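Local coordinates for variable region-containing chitin-binding protein 3 (Branchiostoma floridae, PDB 1XT5), which probably binds chitin and may hydrolyse its beta-1,4 linkages as a whole protein, of which this chain is the first immunoglobulin V-type domain of an amphioxus immune-type receptor, at residues T51-G56 with G82-A87; P37-L42 with A90-R95. All blocks are in the same frame, centred on the assembly; numbering follows the deposited sequence.

Contact 1: T51-G56 with G82-A87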
ATOM      1  N   THR A  51       7.919  -2.950  -8.819  1.00  7.80           N
ATOM      2  CA  THR A  51       7.135  -2.171  -9.747  1.00  8.56           C
ATOM      3  C   THR A  51       5.955  -1.548  -8.992  1.00  7.66           C
ATOM      4  O   THR A  51       5.421  -2.101  -8.020  1.00  7.43           O
ATOM      5  CB  THR A  51       6.687  -2.991 -10.961  1.00 11.95           C
ATOM      6  OG1 THR A  51       6.251  -2.127 -12.010  1.00 16.15           O
ATOM      7  CG2 THR A  51       5.586  -3.936 -10.613  1.00 12.44           C
ATOM      8  N   LYS A  52       5.536  -0.356  -9.419  1.00  7.90           N
ATOM      9  CA  LYS A  52       4.450   0.348  -8.756  1.00  7.79           C
ATOM     10  C   LYS A  52       3.132  -0.306  -8.992  1.00  6.23           C
ATOM     11  O   LYS A  52       2.747  -0.590 -10.133  1.00  8.98           O
ATOM     12  CB  LYS A  52       4.411   1.819  -9.246  1.00 11.77           C
ATOM     13  CG  LYS A  52       5.601   2.624  -8.813  1.00 15.26           C
ATOM     14  CD  LYS A  52       5.558   3.974  -9.543  1.00 17.58           C
ATOM     15  CE  LYS A  52       4.635   4.947  -8.843  0.70 18.04           C
ATOM     16  NZ  LYS A  52       4.895   6.363  -9.184  0.70 21.01           N
ATOM     17  N   VAL A  53       2.350  -0.443  -7.907  1.00  5.63           N
ATOM     18  CA  VAL A  53       0.954  -0.896  -7.982  1.00  5.45           C
ATOM     19  C   VAL A  53       0.003   0.297  -7.792  1.00  5.04           C
ATOM     20  O   VAL A  53      -0.911   0.529  -8.565  1.00  6.07           O
ATOM     21  CB  VAL A  53       0.685  -2.012  -6.977  1.00  6.05           C
ATOM     22  CG1 VAL A  53      -0.759  -2.425  -7.003  1.00  6.74           C
ATOM     23  CG2 VAL A  53       1.633  -3.180  -7.249  1.00  6.81           C
ATOM     24  N   PHE A  54       0.225   1.030  -6.710  1.00  5.46           N
ATOM     25  CA  PHE A  54      -0.628   2.095  -6.264  1.00  5.53           C
ATOM     26  C   PHE A  54       0.221   3.129  -5.547  1.00  5.59           C
ATOM     27  O   PHE A  54       1.136   2.774  -4.810  1.00  6.12           O
ATOM     28  CB  PHE A  54      -1.722   1.551  -5.336  1.00  6.25           C
ATOM     29  CG  PHE A  54      -2.640   2.617  -4.748  1.00  6.88           C
ATOM     30  CD1 PHE A  54      -3.829   2.935  -5.401  1.00  8.45           C
ATOM     31  CD2 PHE A  54      -2.300   3.280  -3.576  1.00  7.29           C
ATOM     32  CE1 PHE A  54      -4.644   3.934  -4.880  1.00  9.62           C
ATOM     33  CE2 PHE A  54      -3.099   4.304  -3.065  1.00  8.05           C
ATOM     34  CZ  PHE A  54      -4.264   4.575  -3.746  1.00  9.21           C
ATOM     35  N   LYS A  55      -0.175   4.388  -5.666  1.00  5.55           N
ATOM     36  CA  LYS A  55       0.371   5.460  -4.847  1.00  5.89           C
ATOM     37  C   LYS A  55      -0.777   6.420  -4.488  1.00  5.73           C
ATOM     38  O   LYS A  55      -1.653   6.676  -5.326  1.00  5.82           O
ATOM     39  CB  LYS A  55       1.517   6.206  -5.515  1.00  6.95           C
ATOM     40  CG  LYS A  55       2.359   7.135  -4.659  1.00  7.77           C
ATOM     41  CD  LYS A  55       3.515   7.758  -5.412  1.00  8.97           C
ATOM     42  CE  LYS A  55       4.337   8.685  -4.569  1.00  9.39           C
ATOM     43  NZ  LYS A  55       5.483   9.270  -5.342  1.00 13.35           N
ATOM     44  N   GLY A  56      -0.748   6.975  -3.297  1.00  5.20           N
ATOM     45  CA  GLY A  56      -1.720   7.965  -2.936  1.00  5.24           C
ATOM     46  C   GLY A  56      -1.350   8.747  -1.711  1.00  4.85           C
ATOM     47  O   GLY A  56      -0.512   8.334  -0.911  1.00  5.63           O
ATOM     48  N   GLY A  82      -6.583   0.427 -13.093  1.00 11.73           N
ATOM     49  CA  GLY A  82      -7.929   0.076 -13.089  1.00 12.37           C
ATOM     50  C   GLY A  82      -8.363  -1.127 -12.298  1.00 12.06           C
ATOM     51  O   GLY A  82      -9.567  -1.422 -12.231  1.00 15.43           O
ATOM     52  N   ARG A  83      -7.457  -1.843 -11.697  1.00  8.96           N
ATOM     53  CA  ARG A  83      -7.715  -3.004 -10.876  1.00  9.44           C
ATOM     54  C   ARG A  83      -7.324  -2.840  -9.426  1.00  8.50           C
ATOM     55  O   ARG A  83      -7.844  -3.571  -8.571  1.00 11.20           O
ATOM     56  CB  ARG A  83      -6.973  -4.250 -11.401  1.00  9.77           C
ATOM     57  CG  ARG A  83      -7.314  -4.559 -12.825  1.00 11.69           C
ATOM     58  CD  ARG A  83      -6.783  -5.876 -13.315  1.00 10.54           C
ATOM     59  NE  ARG A  83      -5.358  -6.074 -13.292  1.00 10.40           N
ATOM     60  CZ  ARG A  83      -4.608  -6.876 -12.499  1.00  9.03           C
ATOM     61  NH1 ARG A  83      -5.163  -7.574 -11.537  1.00  8.82           N
ATOM     62  NH2 ARG A  83      -3.319  -6.941 -12.687  1.00 11.21           N
ATOM     63  N   ALA A  84      -6.472  -1.897  -9.098  1.00  8.44           N
ATOM     64  CA  ALA A  84      -5.965  -1.711  -7.763  1.00  7.71           C
ATOM     65  C   ALA A  84      -6.580  -0.440  -7.155  1.00  7.25           C
ATOM     66  O   ALA A  84      -6.588   0.617  -7.795  1.00  9.03           O
ATOM     67  CB  ALA A  84      -4.444  -1.579  -7.807  1.00  8.77           C
ATOM     68  N   SER A  85      -7.006  -0.526  -5.907  1.00  7.16           N
ATOM     69  CA  SER A  85      -7.571   0.634  -5.230  1.00  7.03           C
ATOM     70  C   SER A  85      -7.257   0.564  -3.738  1.00  6.58           C
ATOM     71  O   SER A  85      -7.060  -0.520  -3.200  1.00  6.72           O
ATOM     72  CB  SER A  85      -9.080   0.734  -5.503  1.00  7.98           C
ATOM     73  OG  SER A  85      -9.798  -0.384  -5.018  1.00  8.90           O
ATOM     74  N   VAL A  86      -7.273   1.715  -3.091  1.00  5.85           N
ATOM     75  CA  VAL A  86      -7.142   1.851  -1.650  1.00  5.43           C
ATOM     76  C   VAL A  86      -8.282   2.726  -1.186  1.00  5.38           C
ATOM     77  O   VAL A  86      -8.287   3.930  -1.450  1.00  6.60           O
ATOM     78  CB  VAL A  86      -5.755   2.413  -1.262  1.00  6.10           C
ATOM     79  CG1 VAL A  86      -5.666   2.662   0.237  1.00  6.78           C
ATOM     80  CG2 VAL A  86      -4.646   1.444  -1.647  1.00  5.95           C
ATOM     81  N   ALA A  87      -9.251   2.143  -0.486  1.00  5.48           N
ATOM     82  CA  ALA A  87     -10.454   2.878  -0.084  1.00  6.06           C
ATOM     83  C   ALA A  87     -10.179   3.926   0.988  1.00  5.54           C
ATOM     84  O   ALA A  87     -10.898   4.940   1.036  1.00  7.11           O
ATOM     85  CB  ALA A  87     -11.512   1.914   0.441  1.00  7.57           C
TER
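Val86 lays its CG2 methyl on the face of the Phe54 ring, 3.6 Å from the ring centroid and 14° off the ring normal, a CH-pi contact over the middle of the ring. The closest carbons are Phe54 CE2 and Val86 CG2, 3.5 Å apart, and Val86 CB follows behind the methyl, 3.6 Å from Phe54 CZ. Val86 CG2 lies beside its own backbone N and CG1 anti to it (chi1 175°), which puts CG2 over the ring, where it also borders the indole of Trp41, and turns CG1 to Pro92. Further along, Val53 CG1 meets Ala84 CB at 3.9 Å, methyl to methyl. No hydrogen bond joins 51-56 to 82-87: the strands belong to the two facing sheets of an immunoglobulin V-type beta-sandwich, 7.1 Å apart at closest approach and inclined by 33°, and they meet through apolar side chains in the buried interior. Val53 and Phe54 can both contribute to this layer because they form a classic beta bulge opposite Trp41, where the backbone of Val53 departs from extended strand angles. Phe54 CG stands anti to its backbone N, and the CB of Phe54 is directed at the facing strand. Beyond the first shell, Phe80 packs on Val53 and Lys74 on Phe54, while Leu94 and Leu96 of the adjacent strand touch Ala84. At the start of 82-87 Arg83 turns elsewhere, forming a salt bridge to Asp103 through NH1 and hydrogen bonds to the carbonyls of Thr97 and Asp79.

Contact 2: P37-L42 with A90-R95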
ATOM      1  N   PRO A  37       0.855  11.392   5.278  1.00  8.44           N
ATOM      2  CA  PRO A  37       1.946  10.674   4.622  1.00  7.08           C
ATOM      3  C   PRO A  37       1.599  10.334   3.202  1.00  6.56           C
ATOM      4  O   PRO A  37       0.617  10.813   2.644  1.00  8.56           O
ATOM      5  CB  PRO A  37       2.134   9.477   5.571  1.00  7.39           C
ATOM      6  CG  PRO A  37       0.721   9.168   5.943  1.00  8.35           C
ATOM      7  CD  PRO A  37       0.051  10.498   6.145  1.00  9.01           C
ATOM      8  N   VAL A  38       2.433   9.517   2.589  1.00  5.97           N
ATOM      9  CA  VAL A  38       2.226   8.996   1.258  1.00  6.24           C
ATOM     10  C   VAL A  38       2.326   7.482   1.276  1.00  5.39           C
ATOM     11  O   VAL A  38       3.251   6.913   1.878  1.00  5.61           O
ATOM     12  CB  VAL A  38       3.153   9.670   0.244  1.00 10.62           C
ATOM     13  CG1 VAL A  38       4.605   9.659   0.615  1.00 12.53           C
ATOM     14  CG2 VAL A  38       2.921   9.039  -1.132  1.00 16.99           C
ATOM     15  N   ILE A  39       1.312   6.867   0.670  1.00  4.87           N
ATOM     16  CA  ILE A  39       1.157   5.417   0.644  1.00  5.40           C
ATOM     17  C   ILE A  39       1.590   4.908  -0.691  1.00  4.75           C
ATOM     18  O   ILE A  39       1.144   5.424  -1.735  1.00  5.90           O
ATOM     19  CB  ILE A  39      -0.354   5.045   0.850  1.00  7.40           C
ATOM     20  CG1 ILE A  39      -0.841   5.361   2.255  1.00  9.92           C
ATOM     21  CG2 ILE A  39      -0.659   3.610   0.458  1.00  8.13           C
ATOM     22  CD1 ILE A  39      -0.708   6.719   2.870  1.00 11.41           C
ATOM     23  N   SER A  40       2.426   3.876  -0.710  1.00  4.76           N
ATOM     24  CA  SER A  40       2.805   3.182  -1.916  1.00  5.55           C
ATOM     25  C   SER A  40       2.612   1.681  -1.725  1.00  5.43           C
ATOM     26  O   SER A  40       3.005   1.134  -0.702  1.00  7.98           O
ATOM     27  CB  SER A  40       4.282   3.425  -2.243  1.00  6.95           C
ATOM     28  OG  SER A  40       4.584   4.788  -2.364  1.00  8.32           O
ATOM     29  N   TRP A  41       1.995   1.038  -2.697  1.00  4.67           N
ATOM     30  CA  TRP A  41       2.007  -0.430  -2.801  1.00  4.50           C
ATOM     31  C   TRP A  41       2.916  -0.749  -3.962  1.00  4.53           C
ATOM     32  O   TRP A  41       2.770  -0.216  -5.073  1.00  5.51           O
ATOM     33  CB  TRP A  41       0.612  -0.971  -3.016  1.00  4.86           C
ATOM     34  CG  TRP A  41      -0.231  -1.068  -1.800  1.00  4.72           C
ATOM     35  CD1 TRP A  41      -1.124  -0.160  -1.302  1.00  4.88           C
ATOM     36  CD2 TRP A  41      -0.236  -2.191  -0.866  1.00  4.46           C
ATOM     37  NE1 TRP A  41      -1.678  -0.634  -0.140  1.00  5.32           N
ATOM     38  CE2 TRP A  41      -1.180  -1.868   0.127  1.00  4.62           C
ATOM     39  CE3 TRP A  41       0.440  -3.417  -0.832  1.00  4.95           C
ATOM     40  CZ2 TRP A  41      -1.463  -2.765   1.170  1.00  4.66           C
ATOM     41  CZ3 TRP A  41       0.160  -4.288   0.197  1.00  4.98           C
ATOM     42  CH2 TRP A  41      -0.794  -3.976   1.183  1.00  4.77           C
ATOM     43  N   LEU A  42       3.894  -1.622  -3.698  1.00  4.34           N
ATOM     44  CA  LEU A  42       5.003  -1.905  -4.567  1.00  5.14           C
ATOM     45  C   LEU A  42       5.130  -3.425  -4.689  1.00  4.95           C
ATOM     46  O   LEU A  42       5.240  -4.081  -3.646  1.00  6.18           O
ATOM     47  CB  LEU A  42       6.281  -1.310  -3.989  1.00  6.18           C
ATOM     48  CG  LEU A  42       6.255   0.198  -3.733  1.00  6.61           C
ATOM     49  CD1 LEU A  42       7.400   0.639  -2.836  1.00  9.70           C
ATOM     50  CD2 LEU A  42       6.212   0.991  -5.008  1.00 10.42           C
ATOM     51  N   ALA A  90      -5.799   6.279   5.283  1.00  6.15           N
ATOM     52  CA  ALA A  90      -5.391   6.191   6.679  1.00  6.78           C
ATOM     53  C   ALA A  90      -5.334   4.749   7.159  1.00  6.09           C
ATOM     54  O   ALA A  90      -4.753   4.520   8.254  1.00  7.43           O
ATOM     55  CB  ALA A  90      -6.344   6.971   7.590  1.00  8.83           C
ATOM     56  N   ALA A  91      -5.853   3.796   6.430  1.00  6.17           N
ATOM     57  CA  ALA A  91      -5.891   2.362   6.788  1.00  6.08           C
ATOM     58  C   ALA A  91      -5.760   1.622   5.457  1.00  5.58           C
ATOM     59  O   ALA A  91      -6.728   1.089   4.910  1.00  5.78           O
ATOM     60  CB  ALA A  91      -7.183   2.023   7.510  1.00  8.36           C
ATOM     61  N   PRO A  92      -4.569   1.698   4.827  1.00  5.23           N
ATOM     62  CA  PRO A  92      -4.428   1.545   3.385  1.00  5.10           C
ATOM     63  C   PRO A  92      -4.382   0.130   2.840  1.00  5.19           C
ATOM     64  O   PRO A  92      -3.618  -0.181   1.900  1.00  6.07           O
ATOM     65  CB  PRO A  92      -3.126   2.316   3.105  1.00  6.29           C
ATOM     66  CG  PRO A  92      -2.308   2.073   4.356  1.00  6.47           C
ATOM     67  CD  PRO A  92      -3.324   2.197   5.455  1.00  6.05           C
ATOM     68  N   THR A  93      -5.300  -0.721   3.270  1.00  5.09           N
ATOM     69  CA  THR A  93      -5.547  -1.993   2.632  1.00  4.78           C
ATOM     70  C   THR A  93      -5.756  -1.822   1.147  1.00  4.80           C
ATOM     71  O   THR A  93      -6.519  -0.948   0.704  1.00  5.68           O
ATOM     72  CB  THR A  93      -6.797  -2.611   3.270  1.00  5.39           C
ATOM     73  OG1 THR A  93      -6.477  -2.839   4.625  1.00  6.10           O
ATOM     74  CG2 THR A  93      -7.300  -3.848   2.555  1.00  6.15           C
ATOM     75  N   LEU A  94      -5.067  -2.673   0.379  1.00  5.25           N
ATOM     76  CA  LEU A  94      -5.158  -2.705  -1.071  1.00  4.88           C
ATOM     77  C   LEU A  94      -6.224  -3.712  -1.514  1.00  5.05           C
ATOM     78  O   LEU A  94      -6.240  -4.834  -1.028  1.00  6.25           O
ATOM     79  CB  LEU A  94      -3.817  -3.169  -1.624  1.00  5.59           C
ATOM     80  CG  LEU A  94      -3.729  -3.334  -3.156  1.00  6.48           C
ATOM     81  CD1 LEU A  94      -3.809  -1.987  -3.846  1.00  8.74           C
ATOM     82  CD2 LEU A  94      -2.437  -4.044  -3.518  1.00  7.20           C
ATOM     83  N   ARG A  95      -7.064  -3.297  -2.450  1.00  5.65           N
ATOM     84  CA  ARG A  95      -8.018  -4.180  -3.136  1.00  5.63           C
ATOM     85  C   ARG A  95      -7.538  -4.346  -4.573  1.00  5.79           C
ATOM     86  O   ARG A  95      -7.291  -3.356  -5.273  1.00  7.27           O
ATOM     87  CB  ARG A  95      -9.414  -3.561  -3.114  1.00  6.28           C
ATOM     88  CG  ARG A  95     -10.485  -4.427  -3.759  1.00  7.66           C
ATOM     89  CD  ARG A  95     -11.856  -3.820  -3.583  0.70  8.12           C
ATOM     90  NE  ARG A  95     -13.023  -4.461  -4.129  0.70 10.62           N
ATOM     91  CZ  ARG A  95     -13.496  -4.178  -5.337  0.50 11.21           C
ATOM     92  NH1 ARG A  95     -12.934  -3.324  -6.196  0.50 13.24           N
ATOM     93  NH2 ARG A  95     -14.592  -4.844  -5.711  0.50 13.54           N
TER
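Trp41 reaches from one sheet of the immunoglobulin sandwich to the backbone of 90-95 on the other, and its position on strand 38-44, packed on both Cys26 and Cys109 of the intersheet disulfide, is that of the core tryptophan of V-type domains. From CB, which points at the facing segment, CG is set anti to the carbonyl carbon (chi1 -80°) and lies 4.1 Å from Leu94 CD2. Over the same face of the indole, Leu94 CD1 lies near Trp41 CD1, and Leu94 CD2 near Trp41 CD2 and CE3. Leu94 CB itself sits over this face, 3.4 Å from Trp41 CE2 and 3.6 Å from the centroid of the five-membered ring, in a CH-pi contact displaced toward the rim. In the benzene half, CZ2 passes 3.7 Å from Leu94 CB. Leu24 and Tyr107 also touch the ring system. Alongside, Ile39 crosses Pro92 at about a right angle, its CG2 lying 3.8 Å from Pro92 CB, with CG1 almost as near. Pro92 is the centre of an inverse gamma turn, in which Thr93 N bonds Ala91 O, and this turn directs the proline carbonyl inward; Thr93, whose CB points away from 37-42, accepts a hydrogen bond from Cys26 N at OG1. The polar N-H of the buried indole is thus satisfied by the main chain: Trp41 NE1 donates to Pro92 O at 2.9 Å, with the oxygen only 2° out of the ring plane and an N-H...O angle of 148°.

Overall arrangement
Contacts 1 and 2 lie side by side in the core of one V-type domain, their centres about 8 Å apart, and each bridges the same two sheets. Along the chain the order is 37-42, 51-56, 82-87, 90-95, so contact 1 is nested inside the loop that contact 2 closes. Strands 38-44 and 50-58 are antiparallel neighbours in the six-stranded sheet, joined by backbone bonds such as Trp41 N to Phe54 O; strands 84-86 and 94-96 pair likewise in the four-stranded sheet. The two contacts touch in both sheets. Both contribute largely apolar side chains to the core between the sheets, with contact 2 next to the Cys26-Cys109 disulfide.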